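PDB 4I62: amino acid ABC transporter, periplasmic amino acid-binding protein, putative from Streptococcus pneumoniae, which binds L-arginine in the cleft between its two lobes and probably delivers it, as a membrane-anchored lipoprotein, to an amino acid ABC importer. Local coordinates for residues 40-46 with 101-107; 50-56 with 262-266; 126-130 with 224-228; 151-157 with 172-178. All blocks are in the same frame, centred on the assembly; numbering follows the deposited sequence. Where two conformers were deposited one is given.

Interaction 1: residues 40-46 with 101-107; sequences KLVVALN and KADLAIS. With ARG (arginine), chain B.
Two parallel strands of a periplasmic-binding-protein type II lobe pair here, 40-45 lying between 82-87 and the short strand 104-105 in the order 2-1-3. Register is set by Val43 opposite Leu104 (CA-CA 4.9 Å) and Ala44 opposite Ala105 (CA-CA 4.8 Å). Backbone bonds run from Asp103 N (2.8 Å) and Leu104 N (3.2 Å) to Val42 O, and from Ala44 N to Leu104 O (2.9 Å); Ile106 N to Ala44 O, 3.3 Å, is weak. Asp103, with chi1 m, extends the pairing by its carboxylate: Val42 N to Asp103 OD2 is 2.9 Å. Apolar contacts lie on both faces, Val43 CG1 to Ile106 CG1 (3.8 Å) and Leu41 CD1 to Leu104 CD1 (3.9 Å) on one, Ala44 CB to Ala102 CB (3.7 Å) on the other. At the C-terminal ends Asn46 N donates to Ser107 OG (2.9 Å), and both residues hold the ligand guanidinium: arginine NE to Ser107 O and NH1 to Asn46 O are each 2.9 Å, as is NH2 to Asn46 OD1.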
# COMPACT_ATOMS: atom_id res chain seq x y z
N LYS A 40 7.49 21.72 -8.16
CA LYS A 40 6.59 20.56 -8.13
C LYS A 40 7.20 19.46 -7.29
O LYS A 40 8.41 19.42 -7.10
CB LYS A 40 6.25 20.06 -9.53
CG LYS A 40 7.40 19.52 -10.30
CD LYS A 40 6.91 19.20 -11.70
CE LYS A 40 7.97 18.55 -12.53
NZ LYS A 40 7.43 18.27 -13.90
N LEU A 41 6.32 18.63 -6.74
CA LEU A 41 6.66 17.50 -5.89
C LEU A 41 6.25 16.25 -6.66
O LEU A 41 5.06 16.08 -6.94
CB LEU A 41 5.88 17.58 -4.57
CG LEU A 41 6.06 16.41 -3.59
CD1 LEU A 41 7.44 16.44 -2.97
CD2 LEU A 41 4.97 16.43 -2.54
N VAL A 42 7.19 15.37 -6.99
CA VAL A 42 6.88 14.16 -7.75
C VAL A 42 6.74 12.97 -6.81
O VAL A 42 7.67 12.64 -6.08
CB VAL A 42 7.98 13.89 -8.81
CG1 VAL A 42 7.61 12.66 -9.63
CG2 VAL A 42 8.19 15.09 -9.75
N VAL A 43 5.56 12.37 -6.80
CA VAL A 43 5.24 11.27 -5.88
C VAL A 43 5.02 9.98 -6.66
O VAL A 43 4.11 9.88 -7.48
CB VAL A 43 3.97 11.63 -5.08
CG1 VAL A 43 3.53 10.45 -4.18
CG2 VAL A 43 4.20 12.88 -4.20
N ALA A 44 5.85 9.00 -6.35
CA ALA A 44 5.72 7.65 -6.94
C ALA A 44 4.72 6.82 -6.17
O ALA A 44 4.73 6.82 -4.92
CB ALA A 44 7.07 6.96 -6.96
N LEU A 45 3.88 6.08 -6.89
CA LEU A 45 2.89 5.24 -6.24
C LEU A 45 2.35 4.20 -7.23
O LEU A 45 2.46 4.37 -8.45
CB LEU A 45 1.75 6.05 -5.62
CG LEU A 45 0.72 6.66 -6.57
CD1 LEU A 45 -0.34 7.37 -5.76
CD2 LEU A 45 1.23 7.57 -7.68
N ASN A 46 1.73 3.15 -6.69
CA ASN A 46 1.09 2.12 -7.50
C ASN A 46 -0.41 2.12 -7.19
O ASN A 46 -0.82 1.64 -6.12
CB ASN A 46 1.70 0.77 -7.17
CG ASN A 46 0.93 -0.36 -7.80
OD1 ASN A 46 0.42 -1.26 -7.10
ND2 ASN A 46 0.75 -0.28 -9.11
N LYS A 101 14.22 9.77 -9.62
CA LYS A 101 13.13 9.94 -10.57
C LYS A 101 11.81 10.39 -9.92
O LYS A 101 10.91 10.89 -10.60
CB LYS A 101 12.92 8.64 -11.35
CG LYS A 101 14.12 8.22 -12.17
CD LYS A 101 14.03 6.76 -12.59
CE LYS A 101 12.93 6.51 -13.59
NZ LYS A 101 12.92 5.08 -14.04
N ALA A 102 11.70 10.19 -8.61
CA ALA A 102 10.59 10.72 -7.82
C ALA A 102 11.15 11.29 -6.53
O ALA A 102 12.22 10.86 -6.08
CB ALA A 102 9.55 9.64 -7.54
N ASP A 103 10.44 12.23 -5.92
CA ASP A 103 10.87 12.84 -4.66
C ASP A 103 10.42 12.06 -3.42
O ASP A 103 11.15 12.00 -2.42
CB ASP A 103 10.31 14.26 -4.57
CG ASP A 103 10.79 15.12 -5.72
OD1 ASP A 103 12.02 15.13 -5.97
OD2 ASP A 103 9.96 15.76 -6.41
N LEU A 104 9.21 11.51 -3.47
CA LEU A 104 8.63 10.76 -2.35
C LEU A 104 7.98 9.52 -2.91
O LEU A 104 7.47 9.55 -4.03
CB LEU A 104 7.54 11.57 -1.62
CG LEU A 104 7.97 12.88 -0.99
CD1 LEU A 104 6.75 13.59 -0.41
CD2 LEU A 104 9.05 12.65 0.10
N ALA A 105 7.94 8.47 -2.08
CA ALA A 105 7.02 7.36 -2.31
C ALA A 105 5.93 7.47 -1.26
O ALA A 105 6.22 7.39 -0.06
CB ALA A 105 7.72 6.02 -2.19
N ILE A 106 4.69 7.66 -1.73
CA ILE A 106 3.52 7.66 -0.84
C ILE A 106 2.59 6.61 -1.47
O ILE A 106 1.84 6.91 -2.41
CB ILE A 106 2.83 9.04 -0.72
CG1 ILE A 106 3.86 10.13 -0.41
CG2 ILE A 106 1.78 8.94 0.39
CD1 ILE A 106 3.24 11.54 -0.31
N SER A 107 2.69 5.38 -0.97
CA SER A 107 2.12 4.27 -1.71
C SER A 107 1.84 3.09 -0.78
O SER A 107 2.08 1.92 -1.15
CB SER A 107 3.05 3.86 -2.86
OG SER A 107 2.42 3.00 -3.83
N ARG B . 2.79 -2.34 2.60
CA ARG B . 3.42 -3.25 1.61
C ARG B . 4.88 -2.87 1.36
O ARG B . 5.28 -1.73 1.68
CB ARG B . 2.61 -3.30 0.33
CG ARG B . 2.37 -1.93 -0.30
CD ARG B . 1.81 -2.03 -1.70
NE ARG B . 1.31 -0.74 -2.14
CZ ARG B . 0.80 -0.49 -3.32
NH1 ARG B . 0.39 0.74 -3.62
NH2 ARG B . 0.70 -1.46 -4.23
OXT ARG B . 5.61 -3.75 0.80

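Interaction 2: residues 50-56 with 262-266; sequences APFEYQK and AFKAS
Segment 50-56 packs against residues 262-266, at the C-terminal part of helix 254-265, with Pro51 and Phe263 the closest backbone pair (CA-CA 4.7 Å). A cis peptide bond precedes Pro51, whose C-gamma-endo ring points toward the helix: Pro51 CB is 4.0 Å from both Ala262 CB and Phe263 CB. Phe263 takes chi1 t, and Pro51 CD lies at the edge of its ring. Tyr54, with chi1 p (59°) and chi2 -82°, reaches across to Ala262 and Ser266. Its ring receives Ser266 CB over one face, 3.8 Å from the centroid and 24° off the normal, a CH-pi contact. Tyr54 OH also approaches Ala262 O closely, at 2.7 Å, but any bond there is weak and not settled. Lys56 is extended through chi3 (t, t, t) and turns at chi4 (p), so that Lys56 NZ donates a hydrogen bond to Ala265 O (2.9 Å). Ser266, chi1 p, folds back so that Ser266 OG donates to Phe263 O (2.7 Å), and Ala50 CB meets Ser266 CB at 3.7 Å. Pro51, Tyr54 and Lys56 thus meet the helical segment, whereas Phe52 and Glu53, both facing Phe49 in a classic beta bulge, point away from it; Glu53 OE2 accepts from NH1 of the bound arginine, in the ligand site of a type II periplasmic-binding-protein fold.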
# COMPACT_ATOMS: atom_id res chain seq x y z
N ALA A 50 -6.63 0.31 -2.84
CA ALA A 50 -7.64 1.04 -2.08
C ALA A 50 -7.58 0.59 -0.62
O ALA A 50 -7.44 -0.62 -0.34
CB ALA A 50 -9.03 0.78 -2.64
N PRO A 51 -7.75 1.51 0.33
CA PRO A 51 -8.20 2.91 0.18
C PRO A 51 -7.07 3.92 -0.08
O PRO A 51 -7.35 5.12 -0.28
CB PRO A 51 -8.85 3.20 1.55
CG PRO A 51 -8.04 2.36 2.50
CD PRO A 51 -7.80 1.08 1.75
N PHE A 52 -5.82 3.47 -0.03
CA PHE A 52 -4.67 4.38 -0.06
C PHE A 52 -4.46 5.03 -1.42
O PHE A 52 -4.32 6.27 -1.53
CB PHE A 52 -3.43 3.63 0.45
CG PHE A 52 -3.63 3.15 1.85
CD1 PHE A 52 -3.52 4.04 2.91
CD2 PHE A 52 -4.06 1.85 2.10
CE1 PHE A 52 -3.81 3.64 4.20
CE2 PHE A 52 -4.36 1.46 3.40
CZ PHE A 52 -4.23 2.35 4.44
N GLU A 53 -4.45 4.23 -2.49
CA GLU A 53 -4.41 4.76 -3.86
C GLU A 53 -5.08 3.75 -4.78
O GLU A 53 -4.79 2.55 -4.69
CB GLU A 53 -2.99 5.08 -4.34
CG GLU A 53 -1.98 3.96 -4.09
CD GLU A 53 -1.35 4.00 -2.72
OE1 GLU A 53 -1.24 5.16 -2.21
OE2 GLU A 53 -0.93 2.95 -2.16
N TYR A 54 -5.93 4.23 -5.68
CA TYR A 54 -6.66 3.34 -6.57
C TYR A 54 -7.17 4.17 -7.73
O TYR A 54 -7.12 5.40 -7.73
CB TYR A 54 -7.79 2.61 -5.82
CG TYR A 54 -8.85 3.50 -5.18
CD1 TYR A 54 -8.61 4.08 -3.92
CD2 TYR A 54 -10.09 3.73 -5.79
CE1 TYR A 54 -9.57 4.83 -3.30
CE2 TYR A 54 -11.04 4.52 -5.18
CZ TYR A 54 -10.78 5.06 -3.94
OH TYR A 54 -11.72 5.85 -3.30
N GLN A 55 -7.65 3.46 -8.74
CA GLN A 55 -8.27 4.10 -9.91
C GLN A 55 -9.77 4.09 -9.76
O GLN A 55 -10.38 3.03 -9.51
CB GLN A 55 -7.87 3.39 -11.20
CG GLN A 55 -6.40 3.46 -11.54
CD GLN A 55 -6.10 2.87 -12.90
OE1 GLN A 55 -6.35 3.51 -13.93
NE2 GLN A 55 -5.60 1.65 -12.93
N LYS A 56 -10.37 5.25 -9.93
CA LYS A 56 -11.81 5.38 -9.84
C LYS A 56 -12.30 5.96 -11.15
O LYS A 56 -11.72 6.94 -11.64
CB LYS A 56 -12.15 6.34 -8.68
CG LYS A 56 -13.62 6.52 -8.42
CD LYS A 56 -13.83 7.41 -7.18
CE LYS A 56 -15.30 7.75 -6.95
NZ LYS A 56 -16.13 6.50 -6.85
N ALA A 262 -12.01 7.59 1.55
CA ALA A 262 -11.44 6.91 0.39
C ALA A 262 -11.96 5.47 0.32
O ALA A 262 -12.19 4.94 -0.77
CB ALA A 262 -9.93 6.93 0.49
N PHE A 263 -12.12 4.84 1.47
CA PHE A 263 -12.63 3.47 1.50
C PHE A 263 -14.06 3.45 0.94
O PHE A 263 -14.38 2.65 0.05
CB PHE A 263 -12.57 2.91 2.92
CG PHE A 263 -12.86 1.43 2.98
CD1 PHE A 263 -14.16 0.98 3.08
CD2 PHE A 263 -11.84 0.49 2.87
CE1 PHE A 263 -14.44 -0.37 3.12
CE2 PHE A 263 -12.11 -0.87 2.90
CZ PHE A 263 -13.40 -1.30 3.02
N LYS A 264 -14.92 4.35 1.43
CA LYS A 264 -16.28 4.44 0.94
C LYS A 264 -16.34 4.70 -0.56
O LYS A 264 -17.11 4.07 -1.27
CB LYS A 264 -17.01 5.57 1.67
CG LYS A 264 -17.26 5.32 3.14
CD LYS A 264 -17.90 6.54 3.80
CE LYS A 264 -18.11 6.33 5.30
NZ LYS A 264 -18.98 5.16 5.59
N ALA A 265 -15.50 5.61 -1.05
CA ALA A 265 -15.49 5.96 -2.48
C ALA A 265 -14.93 4.85 -3.39
O ALA A 265 -15.13 4.88 -4.62
CB ALA A 265 -14.75 7.27 -2.71
N SER A 266 -14.25 3.87 -2.79
CA SER A 266 -13.72 2.74 -3.56
C SER A 266 -14.73 1.62 -3.77
O SER A 266 -14.48 0.69 -4.56
CB SER A 266 -12.47 2.17 -2.88
OG SER A 266 -12.79 1.35 -1.75

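Interaction 3: residues 126-130 with 224-228; sequences YTAKN and DDSYA
Tyr126 sets CD2 over one face of the Tyr227 ring; the rings are oblique, centroids 5.5 Å apart and planes at 35°. Tyr126 has chi1 t and Tyr227 chi1 m, and Tyr126 CB meets Tyr227 CD2 at 3.9 Å. The segments run antiparallel in extended conformation as weakly bonded strands, Thr127 facing Ser226 as a non-hydrogen-bonded pair (CA-CA 4.4 Å). Tyr227 N donates to Tyr126 O (2.8 Å, 152°) and Ala128 N to Asp225 O (2.9 Å, 169°). Two CA-H...O contacts accompany them, Ser226 CA to Tyr126 O (3.2 Å) and Thr127 CA to Asp225 O (3.4 Å). On the face away from the tyrosines, Thr127 CG2 touches Ser226 OG at 3.2 Å. Beyond Ala128 a water continues the pairing, donating to Ala128 O (2.6 Å) and accepting from Asp225 N (3.1 Å). To judge from the fold, these antiparallel segments of the mixed sheet probably form the pair of crossovers that link the lobes in type II periplasmic binding proteins. Phe52 meets both tyrosine rings edge-to-face. Polar ends find partners beyond the pair: Tyr227 OH with Glu198, Asp225 OD1 with Ser110, Asn130 OD1 with Gln161. Main-chain bonds, the water and the tyrosine contact together hold the strands, and Tyr227 in addition touches the arginine, so the pairing also contributes to the pocket.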
# COMPACT_ATOMS: atom_id res chain seq x y z
N TYR A 126 0.17 5.07 9.50
CA TYR A 126 -0.88 4.06 9.58
C TYR A 126 -0.24 2.80 10.10
O TYR A 126 0.96 2.56 9.84
CB TYR A 126 -1.46 3.76 8.19
CG TYR A 126 -2.69 2.90 8.22
CD1 TYR A 126 -3.91 3.46 8.52
CD2 TYR A 126 -2.64 1.54 7.95
CE1 TYR A 126 -5.07 2.69 8.58
CE2 TYR A 126 -3.80 0.75 8.03
CZ TYR A 126 -5.00 1.34 8.32
OH TYR A 126 -6.16 0.59 8.38
N THR A 127 -0.99 1.98 10.82
CA THR A 127 -0.49 0.66 11.21
C THR A 127 -1.49 -0.40 10.84
O THR A 127 -2.69 -0.27 11.07
CB THR A 127 -0.18 0.57 12.68
OG1 THR A 127 -1.37 0.87 13.41
CG2 THR A 127 0.92 1.54 13.02
N ALA A 128 -0.96 -1.47 10.27
CA ALA A 128 -1.79 -2.52 9.66
C ALA A 128 -1.44 -3.91 10.17
O ALA A 128 -0.32 -4.12 10.63
CB ALA A 128 -1.65 -2.48 8.13
N LYS A 129 -2.43 -4.81 10.17
CA LYS A 129 -2.21 -6.26 10.32
C LYS A 129 -2.32 -6.93 8.95
O LYS A 129 -3.05 -6.48 8.07
CB LYS A 129 -3.23 -6.91 11.29
CG LYS A 129 -3.13 -6.43 12.73
CD LYS A 129 -4.16 -7.13 13.61
CE LYS A 129 -3.98 -6.76 15.08
NZ LYS A 129 -5.03 -7.41 15.93
N ASN A 130 -1.61 -8.04 8.78
CA ASN A 130 -1.73 -8.86 7.59
C ASN A 130 -2.85 -9.88 7.70
O ASN A 130 -3.06 -10.47 8.75
CB ASN A 130 -0.40 -9.55 7.31
CG ASN A 130 0.62 -8.54 6.83
OD1 ASN A 130 0.53 -8.06 5.72
ND2 ASN A 130 1.52 -8.11 7.73
N ASP A 224 5.94 -4.35 14.27
CA ASP A 224 5.09 -3.34 13.66
C ASP A 224 5.09 -3.37 12.14
O ASP A 224 6.15 -3.47 11.52
CB ASP A 224 5.58 -1.94 14.07
CG ASP A 224 5.28 -1.61 15.53
OD1 ASP A 224 4.91 -2.53 16.30
OD2 ASP A 224 5.43 -0.42 15.89
N ASP A 225 3.92 -3.28 11.53
CA ASP A 225 3.80 -2.99 10.12
C ASP A 225 3.21 -1.58 10.02
O ASP A 225 1.98 -1.42 10.07
CB ASP A 225 2.88 -4.01 9.46
CG ASP A 225 2.76 -3.80 7.96
OD1 ASP A 225 3.40 -2.87 7.40
OD2 ASP A 225 2.02 -4.60 7.34
N SER A 226 4.08 -0.60 9.92
CA SER A 226 3.67 0.80 9.87
C SER A 226 3.98 1.43 8.53
O SER A 226 5.09 1.27 8.00
CB SER A 226 4.39 1.58 10.95
OG SER A 226 4.03 1.08 12.23
N TYR A 227 2.99 2.13 7.95
CA TYR A 227 3.20 2.83 6.71
C TYR A 227 3.87 4.19 6.97
O TYR A 227 3.56 4.86 7.95
CB TYR A 227 1.89 3.12 5.98
CG TYR A 227 1.11 1.96 5.46
CD1 TYR A 227 1.58 0.66 5.51
CD2 TYR A 227 -0.15 2.20 4.90
CE1 TYR A 227 0.79 -0.40 4.99
CE2 TYR A 227 -0.92 1.18 4.40
CZ TYR A 227 -0.45 -0.12 4.45
OH TYR A 227 -1.26 -1.11 3.91
N ALA A 228 4.75 4.57 6.04
CA ALA A 228 5.45 5.84 6.12
C ALA A 228 5.77 6.32 4.71
O ALA A 228 5.71 5.55 3.73
CB ALA A 228 6.70 5.69 6.96
O HOH W 1 1.20 -4.27 12.76

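Interaction 4: residues 151-157 with 172-178; sequences KKVGAQK and SSLVSLP. With ARG (arginine), chain B.
Six backbone hydrogen bonds zip the two segments: Ser173 N to Lys151 O (2.9 Å), Val153 N to Ser173 O (2.9 Å), Val175 N to Val153 O (3.0 Å), Ala155 N to Val175 O (3.0 Å), Leu177 N to Ala155 O (3.2 Å) and Lys157 N to Leu177 O (2.9 Å). Gln156, extended with chi1 and chi2 both t, uses both ends of its amide: Gln156 NE2 donates to Pro178 O (2.9 Å) and also bonds Asn46, while Gln156 OE1 accepts from arginine NH2 (2.9 Å). A water donates to Lys157 O (2.8 Å) and Pro178 O (3.0 Å). The strands are parallel, with axes 4.7 Å apart at closest and crossing at -25°, in a register pairing Lys152 with Ser173 through Gln156 with Leu177. This is a beta-alpha-beta unit whose connection is helix 160-168; strand 194-198 pairs with the other edge of 152-156. The helix lies on the face of Val153, Ala155, Leu174 and Ser176, where Leu174 touches Ala165 and Ser176 OG bonds Glu162. Across the strands Val153 CB meets Leu174 CD2 at 4.1 Å, Val153 taking chi1 t. Gly154 CA approaches Val175 O at 3.2 Å, and Lys157 CB lies 3.4 Å from Ser176 OG.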
# COMPACT_ATOMS: atom_id res chain seq x y z
N LYS A 151 -0.48 -25.61 -0.34
CA LYS A 151 -1.39 -24.71 -1.03
C LYS A 151 -0.61 -23.67 -1.83
O LYS A 151 0.60 -23.52 -1.67
CB LYS A 151 -2.32 -23.99 -0.04
CG LYS A 151 -3.12 -24.93 0.85
CD LYS A 151 -4.02 -25.81 -0.01
CE LYS A 151 -4.70 -26.93 0.77
NZ LYS A 151 -5.71 -26.40 1.73
N LYS A 152 -1.32 -22.96 -2.70
CA LYS A 152 -0.75 -21.92 -3.55
C LYS A 152 -1.13 -20.55 -2.99
O LYS A 152 -2.31 -20.25 -2.83
CB LYS A 152 -1.30 -22.08 -4.98
CG LYS A 152 -1.06 -23.46 -5.59
CD LYS A 152 -2.01 -23.75 -6.74
CE LYS A 152 -1.74 -25.13 -7.31
NZ LYS A 152 -1.76 -26.21 -6.26
N VAL A 153 -0.12 -19.73 -2.69
CA VAL A 153 -0.35 -18.46 -2.01
C VAL A 153 0.28 -17.33 -2.81
O VAL A 153 1.46 -17.41 -3.21
CB VAL A 153 0.30 -18.51 -0.60
CG1 VAL A 153 0.04 -17.21 0.18
CG2 VAL A 153 -0.26 -19.70 0.18
N GLY A 154 -0.50 -16.29 -3.06
CA GLY A 154 -0.03 -15.14 -3.81
C GLY A 154 0.30 -13.94 -2.94
O GLY A 154 -0.26 -13.73 -1.87
N ALA A 155 1.17 -13.09 -3.50
CA ALA A 155 1.51 -11.80 -2.92
C ALA A 155 2.03 -10.88 -4.01
O ALA A 155 2.47 -11.34 -5.06
CB ALA A 155 2.56 -11.94 -1.81
N GLN A 156 2.01 -9.58 -3.74
CA GLN A 156 2.47 -8.61 -4.73
C GLN A 156 3.99 -8.58 -4.79
O GLN A 156 4.69 -8.49 -3.77
CB GLN A 156 1.90 -7.22 -4.45
CG GLN A 156 2.34 -6.21 -5.55
CD GLN A 156 1.71 -4.83 -5.46
OE1 GLN A 156 1.64 -4.24 -4.39
NE2 GLN A 156 1.27 -4.30 -6.58
N LYS A 157 4.51 -8.61 -6.01
CA LYS A 157 5.95 -8.52 -6.21
C LYS A 157 6.51 -7.23 -5.62
O LYS A 157 5.97 -6.14 -5.88
CB LYS A 157 6.28 -8.59 -7.69
CG LYS A 157 7.74 -8.90 -7.98
CD LYS A 157 8.06 -8.76 -9.48
CE LYS A 157 9.45 -9.26 -9.82
NZ LYS A 157 10.48 -8.61 -8.98
N SER A 172 4.59 -24.32 0.80
CA SER A 172 3.58 -23.80 -0.11
C SER A 172 4.19 -23.49 -1.47
O SER A 172 5.40 -23.25 -1.57
CB SER A 172 2.97 -22.50 0.46
OG SER A 172 2.44 -22.67 1.78
N SER A 173 3.34 -23.40 -2.49
CA SER A 173 3.74 -22.88 -3.81
C SER A 173 3.46 -21.39 -3.85
O SER A 173 2.33 -20.95 -3.63
CB SER A 173 2.97 -23.59 -4.91
OG SER A 173 3.31 -24.96 -4.98
N LEU A 174 4.46 -20.58 -4.12
CA LEU A 174 4.30 -19.14 -4.03
C LEU A 174 4.20 -18.46 -5.40
O LEU A 174 4.96 -18.81 -6.33
CB LEU A 174 5.45 -18.55 -3.23
CG LEU A 174 5.62 -19.17 -1.83
CD1 LEU A 174 6.82 -18.57 -1.10
CD2 LEU A 174 4.34 -19.06 -0.98
N VAL A 175 3.26 -17.56 -5.55
CA VAL A 175 3.03 -16.76 -6.75
C VAL A 175 3.30 -15.32 -6.37
O VAL A 175 2.75 -14.83 -5.40
CB VAL A 175 1.57 -16.96 -7.25
CG1 VAL A 175 1.22 -15.98 -8.37
CG2 VAL A 175 1.39 -18.39 -7.76
N SER A 176 4.13 -14.62 -7.13
CA SER A 176 4.42 -13.21 -6.88
C SER A 176 4.16 -12.43 -8.17
O SER A 176 4.87 -12.61 -9.15
CB SER A 176 5.88 -13.09 -6.47
OG SER A 176 6.33 -11.76 -6.59
N LEU A 177 3.14 -11.58 -8.17
CA LEU A 177 2.68 -10.88 -9.35
C LEU A 177 2.85 -9.40 -9.20
O LEU A 177 2.62 -8.85 -8.13
CB LEU A 177 1.21 -11.15 -9.62
CG LEU A 177 0.86 -12.55 -10.08
CD1 LEU A 177 -0.66 -12.71 -10.26
CD2 LEU A 177 1.59 -12.82 -11.40
N PRO A 178 3.20 -8.72 -10.28
CA PRO A 178 3.33 -7.26 -10.19
C PRO A 178 2.04 -6.57 -9.80
O PRO A 178 2.13 -5.62 -9.03
CB PRO A 178 3.78 -6.84 -11.60
CG PRO A 178 4.53 -8.01 -12.09
CD PRO A 178 3.84 -9.23 -11.51
N ARG B . 2.79 -2.34 2.60
CA ARG B . 3.42 -3.25 1.61
C ARG B . 4.88 -2.87 1.36
O ARG B . 5.28 -1.73 1.68
CB ARG B . 2.61 -3.30 0.33
CG ARG B . 2.37 -1.93 -0.30
CD ARG B . 1.81 -2.03 -1.70
NE ARG B . 1.31 -0.74 -2.14
CZ ARG B . 0.80 -0.49 -3.32
NH1 ARG B . 0.39 0.74 -3.62
NH2 ARG B . 0.70 -1.46 -4.23
OXT ARG B . 5.61 -3.75 0.80
O HOH W 2 4.81 -4.84 -8.05

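Interactions 1 and 4, centres 26 Å apart, are parallel strand pairs in different sheets, yet Asn46 and Ser107 of interaction 1 and Gln156 of interaction 4 converge on the arginine guanidinium, and the two contacts meet where Asn46 OD1 lies 3.2 Å from Gln156 NE2, a probable hydrogen bond across the cleft. Interaction 2 touches interaction 1 through Glu53, and interaction 3 through Phe52; each centre is 18 Å away. Along the chain interactions 1 and 2 interlock, since their segments alternate, whereas interaction 4 is nested within interaction 3 and both within interaction 2. Interactions 3 and 4 share the mixed sheet with centres 21 Å apart. Residues distant in sequence thus surround one ligand, consistent with a closed, arginine-loaded binding protein.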